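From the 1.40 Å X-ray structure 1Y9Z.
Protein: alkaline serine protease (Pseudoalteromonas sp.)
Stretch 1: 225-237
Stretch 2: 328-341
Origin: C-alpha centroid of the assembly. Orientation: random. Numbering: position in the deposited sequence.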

# COMPACT_ATOMS: atom_id res chain seq x y z
N SER A 225 16.49 -14.24 -8.84
CA SER A 225 15.74 -12.99 -8.85
C SER A 225 15.67 -12.25 -7.51
O SER A 225 15.62 -12.86 -6.45
CB SER A 225 14.31 -13.27 -9.34
OG SER A 225 13.47 -12.15 -9.14
N TYR A 226 15.65 -10.92 -7.60
CA TYR A 226 15.57 -10.05 -6.42
C TYR A 226 14.13 -9.57 -6.22
O TYR A 226 13.88 -8.70 -5.39
CB TYR A 226 16.47 -8.83 -6.60
CG TYR A 226 17.95 -9.10 -6.44
CD1 TYR A 226 18.52 -9.20 -5.17
CD2 TYR A 226 18.78 -9.24 -7.54
CE1 TYR A 226 19.88 -9.43 -5.00
CE2 TYR A 226 20.15 -9.47 -7.39
CZ TYR A 226 20.69 -9.56 -6.12
OH TYR A 226 22.04 -9.77 -5.97
N PHE A 227 13.20 -10.15 -6.97
CA PHE A 227 11.80 -9.76 -6.88
C PHE A 227 11.26 -9.69 -5.46
O PHE A 227 10.62 -8.70 -5.08
CB PHE A 227 10.93 -10.72 -7.69
CG PHE A 227 9.49 -10.28 -7.81
CD1 PHE A 227 9.09 -9.48 -8.87
CD2 PHE A 227 8.55 -10.66 -6.85
CE1 PHE A 227 7.77 -9.05 -8.98
CE2 PHE A 227 7.23 -10.24 -6.95
CZ PHE A 227 6.83 -9.43 -8.01
N SER A 228 11.51 -10.73 -4.67
CA SER A 228 11.02 -10.78 -3.30
C SER A 228 11.65 -9.74 -2.37
O SER A 228 11.15 -9.49 -1.28
CB SER A 228 11.22 -12.19 -2.71
OG SER A 228 12.59 -12.49 -2.57
N ASN A 229 12.76 -9.15 -2.81
CA ASN A 229 13.43 -8.12 -2.01
C ASN A 229 12.67 -6.82 -2.17
O ASN A 229 12.73 -5.93 -1.32
CB ASN A 229 14.87 -7.92 -2.48
CG ASN A 229 15.77 -9.08 -2.13
OD1 ASN A 229 15.57 -10.20 -2.60
ND2 ASN A 229 16.78 -8.82 -1.31
N GLY A 230 11.94 -6.71 -3.28
CA GLY A 230 11.19 -5.51 -3.57
C GLY A 230 11.88 -4.72 -4.66
O GLY A 230 12.88 -4.05 -4.42
N VAL A 231 11.36 -4.81 -5.88
CA VAL A 231 11.91 -4.08 -7.02
C VAL A 231 10.77 -3.29 -7.63
O VAL A 231 9.82 -3.86 -8.17
CB VAL A 231 12.49 -5.04 -8.08
CG1 VAL A 231 13.13 -4.25 -9.21
CG2 VAL A 231 13.51 -5.97 -7.43
N VAL A 232 10.86 -1.97 -7.55
CA VAL A 232 9.80 -1.11 -8.05
C VAL A 232 10.10 -0.49 -9.41
O VAL A 232 11.13 0.15 -9.59
CB VAL A 232 9.52 0.03 -7.05
CG1 VAL A 232 8.40 0.92 -7.56
CG2 VAL A 232 9.17 -0.55 -5.69
N PRO A 233 9.20 -0.69 -10.39
CA PRO A 233 9.43 -0.11 -11.71
C PRO A 233 9.25 1.41 -11.58
O PRO A 233 8.27 1.86 -10.99
CB PRO A 233 8.36 -0.77 -12.58
CG PRO A 233 7.24 -0.98 -11.62
CD PRO A 233 7.94 -1.46 -10.36
N HIS A 234 10.19 2.18 -12.10
CA HIS A 234 10.09 3.64 -11.99
C HIS A 234 8.80 4.22 -12.53
O HIS A 234 8.46 4.03 -13.70
CB HIS A 234 11.26 4.33 -12.68
CG HIS A 234 12.41 4.66 -11.77
ND1 HIS A 234 12.24 4.93 -10.43
CD2 HIS A 234 13.73 4.81 -12.03
CE1 HIS A 234 13.41 5.24 -9.90
NE2 HIS A 234 14.33 5.17 -10.85
N ASN A 235 8.08 4.94 -11.67
CA ASN A 235 6.84 5.59 -12.06
C ASN A 235 7.25 6.85 -12.82
O ASN A 235 7.29 7.95 -12.27
CB ASN A 235 6.03 5.97 -10.81
CG ASN A 235 4.66 6.52 -11.15
OD1 ASN A 235 3.93 6.96 -10.26
ND2 ASN A 235 4.30 6.49 -12.42
N ARG A 236 7.57 6.67 -14.10
CA ARG A 236 8.01 7.76 -14.96
C ARG A 236 6.90 8.65 -15.48
O ARG A 236 5.85 8.17 -15.94
CB ARG A 236 8.80 7.18 -16.14
CG ARG A 236 9.31 8.21 -17.15
CD ARG A 236 10.32 7.55 -18.09
NE ARG A 236 10.85 8.45 -19.11
CZ ARG A 236 10.42 8.50 -20.36
NH1 ARG A 236 10.97 9.35 -21.22
NH2 ARG A 236 9.43 7.71 -20.76
N LEU A 237 7.13 9.95 -15.41
CA LEU A 237 6.19 10.95 -15.88
C LEU A 237 6.91 11.90 -16.83
O LEU A 237 8.03 12.32 -16.55
CB LEU A 237 5.63 11.76 -14.71
CG LEU A 237 4.96 11.03 -13.54
CD1 LEU A 237 4.55 12.05 -12.49
CD2 LEU A 237 3.75 10.26 -14.03
N ASP A 328 14.42 11.99 -20.90
CA ASP A 328 15.76 11.44 -21.09
C ASP A 328 15.87 9.96 -20.73
O ASP A 328 16.67 9.23 -21.33
CB ASP A 328 16.76 12.23 -20.24
CG ASP A 328 16.78 13.70 -20.60
OD1 ASP A 328 17.32 14.49 -19.80
OD2 ASP A 328 16.27 14.06 -21.68
N ILE A 329 15.08 9.51 -19.77
CA ILE A 329 15.13 8.11 -19.34
C ILE A 329 14.30 7.21 -20.26
O ILE A 329 13.13 6.94 -19.99
CB ILE A 329 14.63 7.96 -17.89
CG1 ILE A 329 15.28 9.04 -17.01
CG2 ILE A 329 14.97 6.58 -17.37
CD1 ILE A 329 16.80 9.05 -17.06
N THR A 330 14.93 6.76 -21.33
CA THR A 330 14.29 5.89 -22.31
C THR A 330 14.68 4.43 -22.12
O THR A 330 14.38 3.58 -22.96
CB THR A 330 14.66 6.33 -23.74
OG1 THR A 330 16.09 6.41 -23.86
CG2 THR A 330 14.06 7.69 -24.06
N VAL A 331 15.36 4.14 -21.01
CA VAL A 331 15.78 2.79 -20.70
C VAL A 331 15.06 2.33 -19.43
O VAL A 331 14.53 3.16 -18.68
CB VAL A 331 17.30 2.71 -20.45
CG1 VAL A 331 18.06 3.22 -21.67
CG2 VAL A 331 17.67 3.53 -19.21
N PRO A 332 15.01 1.01 -19.18
CA PRO A 332 14.33 0.54 -17.97
C PRO A 332 15.09 0.91 -16.71
O PRO A 332 16.29 0.65 -16.59
CB PRO A 332 14.23 -0.97 -18.20
CG PRO A 332 15.44 -1.26 -19.03
CD PRO A 332 15.46 -0.12 -20.02
N SER A 333 14.39 1.52 -15.76
CA SER A 333 15.00 1.91 -14.49
C SER A 333 14.09 1.48 -13.35
O SER A 333 12.86 1.51 -13.47
CB SER A 333 15.24 3.42 -14.46
OG SER A 333 14.06 4.16 -14.68
N VAL A 334 14.70 1.06 -12.24
CA VAL A 334 13.95 0.59 -11.08
C VAL A 334 14.46 1.17 -9.77
O VAL A 334 15.52 1.79 -9.72
CB VAL A 334 14.01 -0.96 -10.99
CG1 VAL A 334 13.49 -1.58 -12.27
CG2 VAL A 334 15.44 -1.41 -10.72
N SER A 335 13.69 0.94 -8.71
CA SER A 335 14.04 1.43 -7.37
C SER A 335 14.04 0.28 -6.37
O SER A 335 13.12 -0.55 -6.36
CB SER A 335 13.03 2.49 -6.93
OG SER A 335 13.19 2.83 -5.56
N VAL A 336 15.07 0.21 -5.53
CA VAL A 336 15.18 -0.82 -4.51
C VAL A 336 15.59 -0.16 -3.19
O VAL A 336 16.10 0.96 -3.19
CB VAL A 336 16.25 -1.89 -4.88
CG1 VAL A 336 15.85 -2.60 -6.17
CG2 VAL A 336 17.62 -1.25 -5.02
N ASP A 337 15.37 -0.85 -2.07
CA ASP A 337 15.73 -0.27 -0.78
C ASP A 337 17.24 -0.28 -0.57
O ASP A 337 17.97 -0.87 -1.36
CB ASP A 337 14.98 -0.98 0.37
CG ASP A 337 15.40 -2.42 0.55
OD1 ASP A 337 14.64 -3.16 1.22
OD2 ASP A 337 16.47 -2.82 0.06
N ARG A 338 17.70 0.38 0.49
CA ARG A 338 19.14 0.46 0.74
C ARG A 338 19.83 -0.87 0.96
O ARG A 338 20.92 -1.10 0.43
CB ARG A 338 19.42 1.39 1.92
CG ARG A 338 20.90 1.70 2.10
CD ARG A 338 21.13 2.80 3.12
NE ARG A 338 22.54 3.18 3.20
CZ ARG A 338 23.21 3.79 2.22
NH1 ARG A 338 22.60 4.09 1.08
NH2 ARG A 338 24.49 4.09 2.39
N ALA A 339 19.22 -1.75 1.75
CA ALA A 339 19.81 -3.05 2.03
C ALA A 339 20.08 -3.80 0.73
O ALA A 339 21.15 -4.39 0.54
CB ALA A 339 18.89 -3.86 2.92
N THR A 340 19.10 -3.77 -0.17
CA THR A 340 19.23 -4.45 -1.45
C THR A 340 20.31 -3.79 -2.30
O THR A 340 21.09 -4.48 -2.97
CB THR A 340 17.89 -4.43 -2.21
OG1 THR A 340 16.90 -5.13 -1.44
CG2 THR A 340 18.03 -5.10 -3.57
N GLY A 341 20.37 -2.46 -2.28
CA GLY A 341 21.37 -1.75 -3.05
C GLY A 341 22.78 -2.08 -2.58
O GLY A 341 23.70 -2.19 -3.39
O HOH W 1 14.43 -3.51 -2.26
O HOH W 2 14.59 -5.75 0.82

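A side chain's conformation is often best understood as the answer to a local demand, and the meeting of these two stretches of an alkaline serine protease, whose touching residues are at least 92 positions apart in sequence, illustrates the point. The backbone sets the frame. Val-232 N donates to Ser-335 O at 2.9 Å, and Ser-335 N returns a bond to Val-232 O at 2.8 Å, making an antiparallel hydrogen-bonded pair. One step along, Pro-233 lies across from Val-334 in a non-hydrogen-bonded pair, a position where proline's lack of an amide hydrogen costs the ladder nothing. The pairing is carried further by His-234 N, which donates to Ser-333 O at 3.1 Å.

Because the strands are in register, side chains of paired residues emerge on the same face. Val-232, in the t rotamer, and Ser-335, also t, share one face, their CB atoms 4.3 Å apart; the hydroxyl of Ser-335 finds its hydrogen bond elsewhere in the structure. Pro-233 and Val-334 share the other face. Val-231 (t) leaves its backbone sideways and packs against two valines, both in the m rotamer: CG1 of Val-231 lies 3.8 Å from CB of Val-334, and CG2 of Val-231 lies 4.3 Å from CG1 of Val-336.

Beyond the strand, capping governs conformation. Asp-337 precedes a helix, and its p rotamer (chi1 66°) brings the carboxylate back over the first turn, where Asp-337 OD2 accepts from Thr-340 N at 2.8 Å. Asp-337 OD2 also accepts from Thr-340 OG1, at 2.8 Å, a bond that the m rotamer of Thr-340 makes possible. With its hydroxyl so engaged, Thr-340 still packs against the first stretch: OG1 lies 3.6 Å from CB of Asn-229, and CG2 approaches CD1 of Tyr-226 obliquely at 4.4 Å.

Two waters join this cap to the turn. Water 1 accepts from Asp-337 N at 2.8 Å and donates to Gly-230 O at 2.7 Å and Asn-229 O at 3.1 Å. Water 2 lies 2.8 Å from Asn-229 O, 2.6 Å from Asp-337 OD1 and 3.3 Å from Thr-340 OG1; each is placed to accept from it, but only two can do so at a time. Gly-230 itself, at phi/psi 106/102, adopts a backbone conformation in which a CB would be jammed against the preceding carbonyl oxygen.

Arg-236 supplies a caution. The side chain of Arg-236 extends through three t torsions, placing Arg-236 NE 2.9 Å from Ile-329 O, yet that oxygen lies over the guanidinium face and the angle is too poor for a hydrogen bond. Its nitrogens are satisfied elsewhere in the structure.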